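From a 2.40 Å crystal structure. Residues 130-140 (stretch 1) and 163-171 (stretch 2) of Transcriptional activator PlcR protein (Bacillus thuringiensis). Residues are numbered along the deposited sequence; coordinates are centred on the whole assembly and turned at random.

Stretch 1 (130-140) DYEYCILELKK
Stretch 2, residues 163-171: NIYAENGYL

Residues 131-140 form a helix that continues beyond the stretch, and the second stretch opens within a helix, already under way at Asn163, that begins earlier in the chain. The two run nearly antiparallel, at 158° between their N-to-C directions, with axes 10.2 Å apart at closest approach. Register is set by Tyr131 and Ile164, whose CA atoms lie 6.6 Å apart; the contact buries 426 Å² in all. Asp130 (chi1 p) caps the first helix, its OD1 accepting from Tyr133 N at 3.0 Å and, weakly, from Glu132 N at 2.8 Å.

Apolar packing centres on Ile164 (chi1 m, chi2 t), a knob among Tyr131, Cys134, Ile135 and Leu138, residues of successive turns that all point toward the second stretch. Its CD1 lies 3.6 Å from Cys134 SG and 4.2 Å from Leu138 CD1, while its CG2 meets Tyr131 CB at 3.7 Å and Ile135 CD1 at 3.8 Å. A branched aliphatic chain thus reaches several neighbours at once in a buried site.

Two aromatic faces receive aliphatic carbons. Ile135 (m, t) places CD1 3.8 Å from the centroid of the Tyr165 ring (chi1 m, chi2 -44°). Over one face of the Tyr131 ring (chi1 p, chi2 88°), Asn168 CB stands 4.1 Å from the centroid; Asn168 (chi1 m, chi2 -90°) is held by its ND2 donating to Ile164 O at 2.7 Å. The Tyr131 and Tyr170 rings pair obliquely, centroids 6.0 Å apart and planes at 39°.

Polar bonds form at the more exposed margins. Lys139, extended beyond chi1 (m, t, t, t), donates from NZ to Tyr165 OH at 2.7 Å, near that ring's plane. Tyr131 OH and Tyr170 OH (Tyr170 chi1 m, chi2 -89°) share a 3.3 Å hydrogen bond. Between Asn168 and Tyr170, Gly169 adopts phi/psi 89/-16, where a CB would jam against the preceding carbonyl.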

ATOM      1  N   ASP A 130      31.185  14.025   4.156  1.00 39.60           N
ATOM      2  CA  ASP A 130      31.045  14.837   2.959  1.00 40.22           C
ATOM      3  C   ASP A 130      30.319  14.059   1.871  1.00 38.04           C
ATOM      4  O   ASP A 130      30.316  12.826   1.874  1.00 40.61           O
ATOM      5  CB  ASP A 130      32.408  15.397   2.481  1.00 35.26           C
ATOM      6  CG  ASP A 130      33.292  14.349   1.844  1.00 27.65           C
ATOM      7  OD1 ASP A 130      32.922  13.822   0.782  1.00 49.72           O
ATOM      8  OD2 ASP A 130      34.378  14.058   2.384  1.00 53.34           O
ATOM      9  N   TYR A 131      29.711  14.793   0.943  1.00 34.82           N
ATOM     10  CA  TYR A 131      28.855  14.199  -0.078  1.00 30.60           C
ATOM     11  C   TYR A 131      29.547  13.081  -0.848  1.00 34.77           C
ATOM     12  O   TYR A 131      28.905  12.108  -1.241  1.00 31.68           O
ATOM     13  CB  TYR A 131      28.349  15.262  -1.052  1.00 34.40           C
ATOM     14  CG  TYR A 131      29.325  15.615  -2.163  1.00 33.53           C
ATOM     15  CD1 TYR A 131      29.345  14.894  -3.353  1.00 31.27           C
ATOM     16  CD2 TYR A 131      30.212  16.673  -2.025  1.00 36.44           C
ATOM     17  CE1 TYR A 131      30.223  15.214  -4.375  1.00 33.02           C
ATOM     18  CE2 TYR A 131      31.103  16.999  -3.036  1.00 43.24           C
ATOM     19  CZ  TYR A 131      31.107  16.264  -4.208  1.00 48.42           C
ATOM     20  OH  TYR A 131      31.992  16.592  -5.214  1.00 58.14           O
ATOM     21  N   GLU A 132      30.853  13.213  -1.050  1.00 36.60           N
ATOM     22  CA  GLU A 132      31.595  12.252  -1.871  1.00 41.45           C
ATOM     23  C   GLU A 132      31.781  10.923  -1.162  1.00 41.77           C
ATOM     24  O   GLU A 132      31.725   9.860  -1.782  1.00 34.11           O
ATOM     25  CB  GLU A 132      32.950  12.829  -2.288  1.00 44.21           C
ATOM     26  CG  GLU A 132      33.871  11.848  -3.012  1.00 59.57           C
ATOM     27  CD  GLU A 132      35.063  12.552  -3.678  1.00 90.78           C
ATOM     28  OE1 GLU A 132      34.858  13.629  -4.298  1.00 72.00           O
ATOM     29  OE2 GLU A 132      36.202  12.036  -3.574  1.00 66.55           O
ATOM     30  N   TYR A 133      31.987  10.990   0.150  1.00 35.19           N
ATOM     31  CA  TYR A 133      32.200   9.787   0.926  1.00 32.41           C
ATOM     32  C   TYR A 133      30.870   9.046   1.098  1.00 41.21           C
ATOM     33  O   TYR A 133      30.797   7.821   0.980  1.00 33.58           O
ATOM     34  CB  TYR A 133      32.829  10.147   2.270  1.00 34.85           C
ATOM     35  CG  TYR A 133      32.999   8.979   3.210  1.00 42.68           C
ATOM     36  CD1 TYR A 133      34.148   8.194   3.181  1.00 40.88           C
ATOM     37  CD2 TYR A 133      32.011   8.666   4.133  1.00 34.50           C
ATOM     38  CE1 TYR A 133      34.303   7.129   4.057  1.00 41.42           C
ATOM     39  CE2 TYR A 133      32.158   7.623   5.013  1.00 38.65           C
ATOM     40  CZ  TYR A 133      33.300   6.852   4.970  1.00 41.17           C
ATOM     41  OH  TYR A 133      33.429   5.800   5.842  1.00 44.66           O
ATOM     42  N   CYS A 134      29.812   9.804   1.354  1.00 34.64           N
ATOM     43  CA  CYS A 134      28.473   9.231   1.400  1.00 34.55           C
ATOM     44  C   CYS A 134      28.146   8.422   0.128  1.00 33.76           C
ATOM     45  O   CYS A 134      27.741   7.263   0.198  1.00 33.35           O
ATOM     46  CB  CYS A 134      27.442  10.334   1.627  1.00 39.20           C
ATOM     47  SG  CYS A 134      25.798   9.724   1.966  1.00 44.26           S
ATOM     48  N   ILE A 135      28.342   9.034  -1.033  1.00 32.16           N
ATOM     49  CA  ILE A 135      28.073   8.370  -2.301  1.00 32.99           C
ATOM     50  C   ILE A 135      28.868   7.076  -2.463  1.00 44.17           C
ATOM     51  O   ILE A 135      28.320   6.044  -2.887  1.00 36.14           O
ATOM     52  CB  ILE A 135      28.369   9.297  -3.495  1.00 31.22           C
ATOM     53  CG1 ILE A 135      27.286  10.368  -3.601  1.00 27.56           C
ATOM     54  CG2 ILE A 135      28.479   8.499  -4.783  1.00 30.72           C
ATOM     55  CD1 ILE A 135      27.581  11.416  -4.626  1.00 36.30           C
ATOM     56  N   LEU A 136      30.155   7.126  -2.129  1.00 33.81           N
ATOM     57  CA  LEU A 136      31.001   5.939  -2.248  1.00 36.15           C
ATOM     58  C   LEU A 136      30.544   4.805  -1.328  1.00 37.05           C
ATOM     59  O   LEU A 136      30.600   3.637  -1.700  1.00 35.58           O
ATOM     60  CB  LEU A 136      32.467   6.289  -1.978  1.00 44.35           C
ATOM     61  CG  LEU A 136      33.170   7.070  -3.097  1.00 56.42           C
ATOM     62  CD1 LEU A 136      34.514   7.653  -2.639  1.00 55.51           C
ATOM     63  CD2 LEU A 136      33.344   6.206  -4.347  1.00 45.83           C
ATOM     64  N   GLU A 137      30.101   5.149  -0.122  1.00 34.07           N
ATOM     65  CA  GLU A 137      29.595   4.140   0.797  1.00 37.25           C
ATOM     66  C   GLU A 137      28.276   3.553   0.278  1.00 39.59           C
ATOM     67  O   GLU A 137      28.064   2.335   0.307  1.00 35.99           O
ATOM     68  CB  GLU A 137      29.424   4.718   2.195  1.00 36.85           C
ATOM     69  CG  GLU A 137      30.741   5.013   2.900  1.00 43.74           C
ATOM     70  CD  GLU A 137      31.725   3.843   2.823  1.00 58.09           C
ATOM     71  OE1 GLU A 137      31.324   2.684   3.067  1.00 51.33           O
ATOM     72  OE2 GLU A 137      32.909   4.089   2.508  1.00 59.57           O
ATOM     73  N   LEU A 138      27.402   4.421  -0.213  1.00 29.96           N
ATOM     74  CA  LEU A 138      26.156   3.972  -0.824  1.00 35.58           C
ATOM     75  C   LEU A 138      26.394   3.039  -2.015  1.00 29.20           C
ATOM     76  O   LEU A 138      25.774   1.986  -2.110  1.00 30.83           O
ATOM     77  CB  LEU A 138      25.304   5.166  -1.227  1.00 26.80           C
ATOM     78  CG  LEU A 138      24.746   5.854   0.003  1.00 22.79           C
ATOM     79  CD1 LEU A 138      23.912   7.054  -0.384  1.00 26.77           C
ATOM     80  CD2 LEU A 138      23.925   4.843   0.776  1.00 27.09           C
ATOM     81  N   LYS A 139      27.309   3.414  -2.905  1.00 32.73           N
ATOM     82  CA  LYS A 139      27.642   2.566  -4.044  1.00 32.96           C
ATOM     83  C   LYS A 139      28.134   1.187  -3.609  1.00 32.13           C
ATOM     84  O   LYS A 139      27.938   0.200  -4.312  1.00 45.93           O
ATOM     85  CB  LYS A 139      28.660   3.255  -4.967  1.00 33.83           C
ATOM     86  CG  LYS A 139      28.022   4.307  -5.868  1.00 36.52           C
ATOM     87  CD  LYS A 139      29.029   5.030  -6.747  1.00 36.24           C
ATOM     88  CE  LYS A 139      28.299   5.730  -7.892  1.00 45.44           C
ATOM     89  NZ  LYS A 139      29.141   6.684  -8.654  1.00 41.36           N
ATOM     90  N   LYS A 140      28.751   1.120  -2.438  1.00 34.58           N
ATOM     91  CA  LYS A 140      29.292  -0.137  -1.936  1.00 41.07           C
ATOM     92  C   LYS A 140      28.179  -1.064  -1.465  1.00 38.08           C
ATOM     93  O   LYS A 140      28.258  -2.273  -1.646  1.00 48.53           O
ATOM     94  CB  LYS A 140      30.333   0.118  -0.834  1.00 38.13           C
ATOM     95  CG  LYS A 140      31.749   0.368  -1.380  1.00 46.81           C
ATOM     96  CD  LYS A 140      32.710   0.945  -0.322  1.00 54.47           C
ATOM     97  CE  LYS A 140      32.638   0.187   1.006  1.00 75.40           C
ATOM     98  NZ  LYS A 140      33.576   0.753   2.033  1.00 83.64           N
ATOM     99  N   ASN A 163      20.017  12.043  -5.480  1.00 21.65           N
ATOM    100  CA  ASN A 163      19.731  13.265  -4.732  1.00 27.82           C
ATOM    101  C   ASN A 163      21.003  14.004  -4.352  1.00 25.73           C
ATOM    102  O   ASN A 163      21.042  15.226  -4.341  1.00 31.89           O
ATOM    103  CB  ASN A 163      18.977  12.950  -3.426  1.00 26.16           C
ATOM    104  CG  ASN A 163      17.500  12.622  -3.648  1.00 34.41           C
ATOM    105  OD1 ASN A 163      16.956  12.837  -4.725  1.00 30.81           O
ATOM    106  ND2 ASN A 163      16.849  12.113  -2.614  1.00 26.07           N
ATOM    107  N   ILE A 164      22.030  13.245  -3.994  1.00 26.76           N
ATOM    108  CA  ILE A 164      23.247  13.829  -3.461  1.00 33.39           C
ATOM    109  C   ILE A 164      24.095  14.436  -4.582  1.00 30.86           C
ATOM    110  O   ILE A 164      24.598  15.550  -4.434  1.00 26.02           O
ATOM    111  CB  ILE A 164      24.041  12.815  -2.622  1.00 30.56           C
ATOM    112  CG1 ILE A 164      23.217  12.422  -1.391  1.00 23.68           C
ATOM    113  CG2 ILE A 164      25.401  13.402  -2.212  1.00 27.12           C
ATOM    114  CD1 ILE A 164      23.799  11.273  -0.610  1.00 24.31           C
ATOM    115  N   TYR A 165      24.228  13.715  -5.695  1.00 23.60           N
ATOM    116  CA  TYR A 165      24.801  14.287  -6.921  1.00 31.04           C
ATOM    117  C   TYR A 165      24.080  15.589  -7.246  1.00 36.86           C
ATOM    118  O   TYR A 165      24.706  16.620  -7.516  1.00 33.23           O
ATOM    119  CB  TYR A 165      24.639  13.335  -8.109  1.00 29.04           C
ATOM    120  CG  TYR A 165      25.691  12.253  -8.222  1.00 33.62           C
ATOM    121  CD1 TYR A 165      27.033  12.543  -8.043  1.00 32.32           C
ATOM    122  CD2 TYR A 165      25.333  10.933  -8.519  1.00 35.71           C
ATOM    123  CE1 TYR A 165      28.006  11.550  -8.145  1.00 32.41           C
ATOM    124  CE2 TYR A 165      26.290   9.934  -8.628  1.00 30.97           C
ATOM    125  CZ  TYR A 165      27.631  10.252  -8.441  1.00 42.09           C
ATOM    126  OH  TYR A 165      28.604   9.278  -8.551  1.00 37.75           O
ATOM    127  N   ALA A 166      22.754  15.552  -7.197  1.00 27.02           N
ATOM    128  CA  ALA A 166      21.991  16.694  -7.682  1.00 38.54           C
ATOM    129  C   ALA A 166      22.152  17.929  -6.805  1.00 23.83           C
ATOM    130  O   ALA A 166      22.219  19.047  -7.301  1.00 34.14           O
ATOM    131  CB  ALA A 166      20.513  16.337  -7.884  1.00 26.16           C
ATOM    132  N   GLU A 167      22.203  17.752  -5.501  1.00 29.94           N
ATOM    133  CA  GLU A 167      22.255  18.936  -4.660  1.00 37.45           C
ATOM    134  C   GLU A 167      23.685  19.441  -4.424  1.00 37.84           C
ATOM    135  O   GLU A 167      23.893  20.457  -3.764  1.00 33.90           O
ATOM    136  CB  GLU A 167      21.471  18.736  -3.368  1.00 24.40           C
ATOM    137  CG  GLU A 167      22.089  17.854  -2.336  1.00 38.78           C
ATOM    138  CD  GLU A 167      21.284  17.886  -1.043  1.00 45.95           C
ATOM    139  OE1 GLU A 167      20.317  18.683  -0.966  1.00 45.08           O
ATOM    140  OE2 GLU A 167      21.609  17.119  -0.116  1.00 40.90           O
ATOM    141  N   ASN A 168      24.655  18.734  -5.000  1.00 33.87           N
ATOM    142  CA  ASN A 168      26.046  19.159  -4.978  1.00 36.58           C
ATOM    143  C   ASN A 168      26.593  19.544  -6.368  1.00 40.92           C
ATOM    144  O   ASN A 168      27.790  19.384  -6.646  1.00 40.54           O
ATOM    145  CB  ASN A 168      26.921  18.086  -4.309  1.00 33.71           C
ATOM    146  CG  ASN A 168      26.617  17.932  -2.833  1.00 39.92           C
ATOM    147  OD1 ASN A 168      27.216  18.607  -1.991  1.00 44.36           O
ATOM    148  ND2 ASN A 168      25.672  17.050  -2.509  1.00 38.52           N
ATOM    149  N   GLY A 169      25.715  20.037  -7.240  1.00 34.71           N
ATOM    150  CA  GLY A 169      26.138  20.572  -8.530  1.00 34.46           C
ATOM    151  C   GLY A 169      26.230  19.604  -9.707  1.00 53.88           C
ATOM    152  O   GLY A 169      26.296  20.037 -10.870  1.00 51.17           O
ATOM    153  N   TYR A 170      26.233  18.302  -9.420  1.00 44.50           N
ATOM    154  CA  TYR A 170      26.312  17.275 -10.465  1.00 38.00           C
ATOM    155  C   TYR A 170      24.947  16.944 -11.091  1.00 33.11           C
ATOM    156  O   TYR A 170      24.527  15.784 -11.125  1.00 32.29           O
ATOM    157  CB  TYR A 170      26.973  16.018  -9.904  1.00 31.69           C
ATOM    158  CG  TYR A 170      28.393  16.267  -9.503  1.00 45.74           C
ATOM    159  CD1 TYR A 170      29.423  16.110 -10.418  1.00 56.22           C
ATOM    160  CD2 TYR A 170      28.711  16.689  -8.219  1.00 48.90           C
ATOM    161  CE1 TYR A 170      30.734  16.355 -10.063  1.00 54.43           C
ATOM    162  CE2 TYR A 170      30.020  16.932  -7.850  1.00 43.55           C
ATOM    163  CZ  TYR A 170      31.028  16.768  -8.782  1.00 63.61           C
ATOM    164  OH  TYR A 170      32.340  17.009  -8.435  1.00 80.76           O
ATOM    165  N   LEU A 171      24.281  17.978 -11.597  1.00 30.84           N
ATOM    166  CA  LEU A 171      22.959  17.850 -12.191  1.00 31.17           C
ATOM    167  C   LEU A 171      22.876  16.774 -13.274  1.00 36.00           C
ATOM    168  O   LEU A 171      21.984  15.928 -13.255  1.00 39.04           O
ATOM    169  CB  LEU A 171      22.478  19.200 -12.717  1.00 24.64           C
ATOM    170  CG  LEU A 171      22.273  20.194 -11.572  1.00 31.41           C
ATOM    171  CD1 LEU A 171      21.853  21.548 -12.079  1.00 32.22           C
ATOM    172  CD2 LEU A 171      21.225  19.646 -10.608  1.00 35.43           C
TER